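PDB 6AGI: calcium uptake protein 3, mitochondrial from Homo sapiens, which senses calcium through its EF-hands and, as a disulfide-linked heterodimer with MICU1, regulates the mitochondrial calcium uniporter channel in the central nervous system and skeletal muscle. Local coordinates for residues 297-300 with 301-305; 363-366 with 367-371. All coordinates share one frame; numbering follows the deposited sequence.

Contact 1: residues 297-300 with 301-305; sequences RSFF and QFLNN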
loop_
_atom_site.group_PDB
_atom_site.type_symbol
_atom_site.label_atom_id
_atom_site.label_comp_id
_atom_site.label_asym_id
_atom_site.label_seq_id
_atom_site.Cartn_x
_atom_site.Cartn_y
_atom_site.Cartn_z
ATOM N N ARG B 297 -6.661 19.083 -5.061
ATOM C CA ARG B 297 -5.524 18.310 -5.562
ATOM C C ARG B 297 -4.682 17.747 -4.423
ATOM O O ARG B 297 -4.201 16.616 -4.512
ATOM C CB ARG B 297 -4.682 19.159 -6.529
ATOM C CG ARG B 297 -3.627 18.362 -7.294
ATOM C CD ARG B 297 -2.920 19.137 -8.444
ATOM N NE ARG B 297 -2.539 20.511 -8.144
ATOM C CZ ARG B 297 -1.849 21.287 -8.977
ATOM N NH1 ARG B 297 -1.464 20.832 -10.167
ATOM N NH2 ARG B 297 -1.525 22.518 -8.609
ATOM N N SER B 298 -4.402 18.559 -3.400
ATOM C CA SER B 298 -3.709 18.070 -2.213
ATOM C C SER B 298 -4.350 16.789 -1.717
ATOM O O SER B 298 -3.683 15.764 -1.526
ATOM C CB SER B 298 -3.735 19.134 -1.129
ATOM O OG SER B 298 -2.638 20.013 -1.304
ATOM N N PHE B 299 -5.667 16.823 -1.550
ATOM C CA PHE B 299 -6.339 15.684 -0.948
ATOM C C PHE B 299 -6.329 14.460 -1.854
ATOM O O PHE B 299 -6.159 13.339 -1.365
ATOM C CB PHE B 299 -7.765 16.056 -0.548
ATOM C CG PHE B 299 -8.491 14.961 0.138
ATOM C CD1 PHE B 299 -8.344 14.797 1.499
ATOM C CD2 PHE B 299 -9.260 14.057 -0.558
ATOM C CE1 PHE B 299 -8.981 13.780 2.159
ATOM C CE2 PHE B 299 -9.894 13.038 0.102
ATOM C CZ PHE B 299 -9.764 12.903 1.456
ATOM N N PHE B 300 -6.425 14.627 -3.166
ATOM C CA PHE B 300 -6.340 13.383 -3.928
ATOM C C PHE B 300 -4.902 12.862 -4.112
ATOM O O PHE B 300 -4.684 11.636 -4.146
ATOM C CB PHE B 300 -7.124 13.546 -5.225
ATOM C CG PHE B 300 -8.610 13.682 -4.974
ATOM C CD1 PHE B 300 -9.391 12.554 -4.769
ATOM C CD2 PHE B 300 -9.201 14.926 -4.816
ATOM C CE1 PHE B 300 -10.736 12.649 -4.479
ATOM C CE2 PHE B 300 -10.557 15.034 -4.536
ATOM C CZ PHE B 300 -11.321 13.886 -4.367
ATOM N N GLN B 301 -3.895 13.729 -4.140
ATOM C CA GLN B 301 -2.533 13.209 -4.074
ATOM C C GLN B 301 -2.338 12.407 -2.797
ATOM O O GLN B 301 -1.764 11.296 -2.811
ATOM C CB GLN B 301 -1.524 14.350 -4.184
ATOM C CG GLN B 301 -1.150 14.662 -5.633
ATOM C CD GLN B 301 -0.573 16.051 -5.818
ATOM O OE1 GLN B 301 -0.259 16.753 -4.851
ATOM N NE2 GLN B 301 -0.464 16.472 -7.073
ATOM N N PHE B 302 -2.854 12.941 -1.686
ATOM C CA PHE B 302 -2.793 12.230 -0.410
ATOM C C PHE B 302 -3.526 10.885 -0.473
ATOM O O PHE B 302 -3.029 9.867 0.048
ATOM C CB PHE B 302 -3.387 13.121 0.676
ATOM C CG PHE B 302 -3.800 12.384 1.895
ATOM C CD1 PHE B 302 -2.853 11.754 2.691
ATOM C CD2 PHE B 302 -5.132 12.261 2.222
ATOM C CE1 PHE B 302 -3.239 11.046 3.813
ATOM C CE2 PHE B 302 -5.519 11.545 3.337
ATOM C CZ PHE B 302 -4.578 10.937 4.136
ATOM N N LEU B 303 -4.683 10.835 -1.155
ATOM C CA LEU B 303 -5.364 9.542 -1.271
ATOM C C LEU B 303 -4.539 8.558 -2.062
ATOM O O LEU B 303 -4.624 7.348 -1.813
ATOM C CB LEU B 303 -6.740 9.641 -1.926
ATOM C CG LEU B 303 -7.823 10.242 -1.060
ATOM C CD1 LEU B 303 -9.199 10.147 -1.722
ATOM C CD2 LEU B 303 -7.762 9.601 0.316
ATOM N N ASN B 304 -3.707 9.040 -2.984
ATOM C CA ASN B 304 -2.890 8.034 -3.633
ATOM C C ASN B 304 -1.681 7.646 -2.802
ATOM O O ASN B 304 -1.070 6.612 -3.085
ATOM C CB ASN B 304 -2.493 8.470 -5.045
ATOM C CG ASN B 304 -3.626 8.276 -6.023
ATOM O OD1 ASN B 304 -4.623 7.647 -5.695
ATOM N ND2 ASN B 304 -3.477 8.781 -7.219
ATOM N N ASN B 305 -1.372 8.392 -1.744
ATOM C CA ASN B 305 -0.285 8.034 -0.837
ATOM C C ASN B 305 -0.839 7.493 0.489
ATOM O O ASN B 305 -0.222 7.613 1.571
ATOM C CB ASN B 305 0.599 9.251 -0.618
ATOM C CG ASN B 305 1.770 9.298 -1.556
ATOM O OD1 ASN B 305 1.870 10.195 -2.407
ATOM N ND2 ASN B 305 2.654 8.315 -1.437
#

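Contact 2: residues 363-366 with 367-371; sequences KEFI and GIMKD. With CA (calcium ion), chain G.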
loop_
_atom_site.group_PDB
_atom_site.type_symbol
_atom_site.label_atom_id
_atom_site.label_comp_id
_atom_site.label_asym_id
_atom_site.label_seq_id
_atom_site.Cartn_x
_atom_site.Cartn_y
_atom_site.Cartn_z
ATOM N N LYS B 363 -11.171 3.313 11.551
ATOM C CA LYS B 363 -12.173 2.959 10.556
ATOM C C LYS B 363 -13.122 4.115 10.261
ATOM O O LYS B 363 -13.943 4.017 9.348
ATOM C CB LYS B 363 -12.922 1.683 10.991
ATOM C CG LYS B 363 -14.116 1.232 10.107
ATOM C CD LYS B 363 -15.449 1.890 10.534
ATOM C CE LYS B 363 -16.502 1.827 9.403
ATOM N NZ LYS B 363 -17.544 2.891 9.538
ATOM N N GLU B 364 -12.901 5.275 10.872
ATOM C CA GLU B 364 -13.632 6.453 10.417
ATOM C C GLU B 364 -13.021 6.993 9.124
ATOM O O GLU B 364 -13.742 7.475 8.240
ATOM C CB GLU B 364 -13.655 7.522 11.510
ATOM C CG GLU B 364 -14.282 7.091 12.812
ATOM C CD GLU B 364 -14.977 8.230 13.533
ATOM O OE1 GLU B 364 -16.222 8.240 13.626
ATOM O OE2 GLU B 364 -14.250 9.104 14.045
ATOM N N PHE B 365 -11.696 6.935 8.995
ATOM C CA PHE B 365 -11.071 7.364 7.749
ATOM C C PHE B 365 -10.375 6.218 7.007
ATOM O O PHE B 365 -10.869 5.764 5.964
ATOM C CB PHE B 365 -10.068 8.511 7.971
ATOM C CG PHE B 365 -9.601 9.115 6.685
ATOM C CD1 PHE B 365 -10.513 9.243 5.638
ATOM C CD2 PHE B 365 -8.281 9.449 6.457
ATOM C CE1 PHE B 365 -10.146 9.764 4.423
ATOM C CE2 PHE B 365 -7.892 9.973 5.221
ATOM C CZ PHE B 365 -8.838 10.124 4.202
ATOM N N ILE B 366 -9.233 5.737 7.517
ATOM C CA ILE B 366 -8.377 4.847 6.727
ATOM C C ILE B 366 -9.095 3.555 6.350
ATOM O O ILE B 366 -9.049 3.117 5.189
ATOM C CB ILE B 366 -7.065 4.551 7.473
ATOM C CG1 ILE B 366 -6.249 5.832 7.668
ATOM C CG2 ILE B 366 -6.267 3.463 6.777
ATOM C CD1 ILE B 366 -4.816 5.588 8.190
ATOM N N GLY B 367 -9.768 2.928 7.322
ATOM C CA GLY B 367 -10.506 1.706 7.034
ATOM C C GLY B 367 -11.564 1.907 5.970
ATOM O O GLY B 367 -11.808 1.028 5.139
ATOM N N ILE B 368 -12.186 3.084 5.964
ATOM C CA ILE B 368 -13.288 3.341 5.052
ATOM C C ILE B 368 -12.835 3.538 3.600
ATOM O O ILE B 368 -13.645 3.335 2.688
ATOM C CB ILE B 368 -14.131 4.499 5.636
ATOM C CG1 ILE B 368 -15.142 3.911 6.619
ATOM C CG2 ILE B 368 -14.832 5.320 4.573
ATOM C CD1 ILE B 368 -16.345 3.254 5.974
ATOM N N MET B 369 -11.573 3.876 3.326
ATOM C CA MET B 369 -11.213 4.074 1.927
ATOM C C MET B 369 -11.006 2.733 1.228
ATOM O O MET B 369 -10.387 1.805 1.763
ATOM C CB MET B 369 -9.957 4.946 1.753
ATOM C CG MET B 369 -9.935 6.222 2.540
ATOM S SD MET B 369 -11.235 7.351 2.050
ATOM C CE MET B 369 -10.719 8.111 0.524
ATOM N N LYS B 370 -11.521 2.660 0.008
ATOM C CA LYS B 370 -11.410 1.481 -0.830
ATOM C C LYS B 370 -10.095 1.505 -1.609
ATOM O O LYS B 370 -9.661 2.554 -2.097
ATOM C CB LYS B 370 -12.611 1.423 -1.775
ATOM C CG LYS B 370 -12.694 2.640 -2.705
ATOM C CD LYS B 370 -13.821 2.567 -3.737
ATOM C CE LYS B 370 -15.197 2.405 -3.093
ATOM N NZ LYS B 370 -16.322 2.473 -4.083
ATOM N N ASP B 371 -9.444 0.348 -1.687
ATOM C CA ASP B 371 -8.271 0.131 -2.547
ATOM C C ASP B 371 -8.688 -0.532 -3.859
ATOM O O ASP B 371 -8.720 -1.760 -3.953
ATOM C CB ASP B 371 -7.225 -0.712 -1.825
HETATM CA CA CA G . -14.167 10.902 15.930
HETATM O O HOH W 1 -7.587 1.373 2.795
#

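Contact 1: residues 297-300 with 301-305
The F299 ring is approached obliquely by two residues of the next turn: CE2 touches CD1 of L303 at 3.5 Å, while CE1 approaches CD2 of F302 at 4.1 Å. The two phenyl planes are inclined at 59° with centroids 5.9 Å apart, and the backbone O of F299 lies at the edge of the F302 ring. One face of the F300 ring is covered over its centre by CD2 of F299; CD1 of F300 meets CD1 of L303 at 3.9 Å, the two side chains running side by side. CG of F299 lies anti to the backbone N (chi1 -177°), which carries the ring along the helix toward F302 and L303. This is the last part of helix 293-304, in the degenerate second EF-hand, and the rings belong to its apolar side, where F299 meets F261 edge-to-face and F302 does the same with F309 and F340. Truncating F299 to an alanine would probably leave a gap beside F302 CD2 and L303 CD1 and remove the cover from that face of the F300 ring. On another side of the helix, R297 and Q301 run alongside each other, guanidinium and amide planes 26° apart, with CG of R297 3.7 Å from NE2 of Q301. Regular i to i+4 bonds join the turns, from Q301 N to R297 O (2.9 Å) through to N304 N to F300 O.

Contact 2: residues 363-366 with 367-371
The third EF-hand supplies this contact, which holds its calcium ligand E364 and runs into the segment that follows. OE2 of E364 binds the calcium ion at 2.6 Å, completing a site made with D353, D355, D357 and Q359. The side chain of the next residue, F365, diverges from that of E364 and takes part in a Met-aromatic contact: SD of M369 lies 3.6 Å from CE1 of F365, approaching the ring obliquely at 52° from its normal. A bend at chi2 (-63°) of M369 brings SD beside the ring. The backbone makes a type I turn from I366 to M369, closed by M369 N and I366 O at 3.2 Å, the N-H arriving well above the carbonyl plane. F365 O receives weak bonds from the N atoms of I368 and M369, and a water bridges the O atoms of I366 and M369, its bond to I366 being weak. At the surface, the side chains of K363 and I368 cross, with CE of K363 3.7 Å from CD1 of I368. Beyond strand 359-360, F365 packs on F352 of helix 342-352 and I366 on F309 of helix 306-312, while backbone bonds from I368 to N270 and K370 to Y268 tie the segment to the loop before helix 274-284.

In the fold
Contact 1 and contact 2 belong to the second and third EF-hands, one degenerate and one calcium-loaded, and meet directly although their centres are about 14 Å apart. L303 CD2 comes to 3.3 Å from M369 CE, and F302 CE2 to 3.4 Å from F365 CE2. The F365 ring also meets F299, CZ to CZ at 4.0 Å, so that F299, F302 and L303 of helix 293-304 share one apolar patch with F365 and M369. E364, which binds the calcium ion, immediately precedes F365 in the chain, placing this patch one residue from the metal site. The patch thus joins helix 293-304 of the degenerate hand to the segment that follows the third hand's calcium ligand.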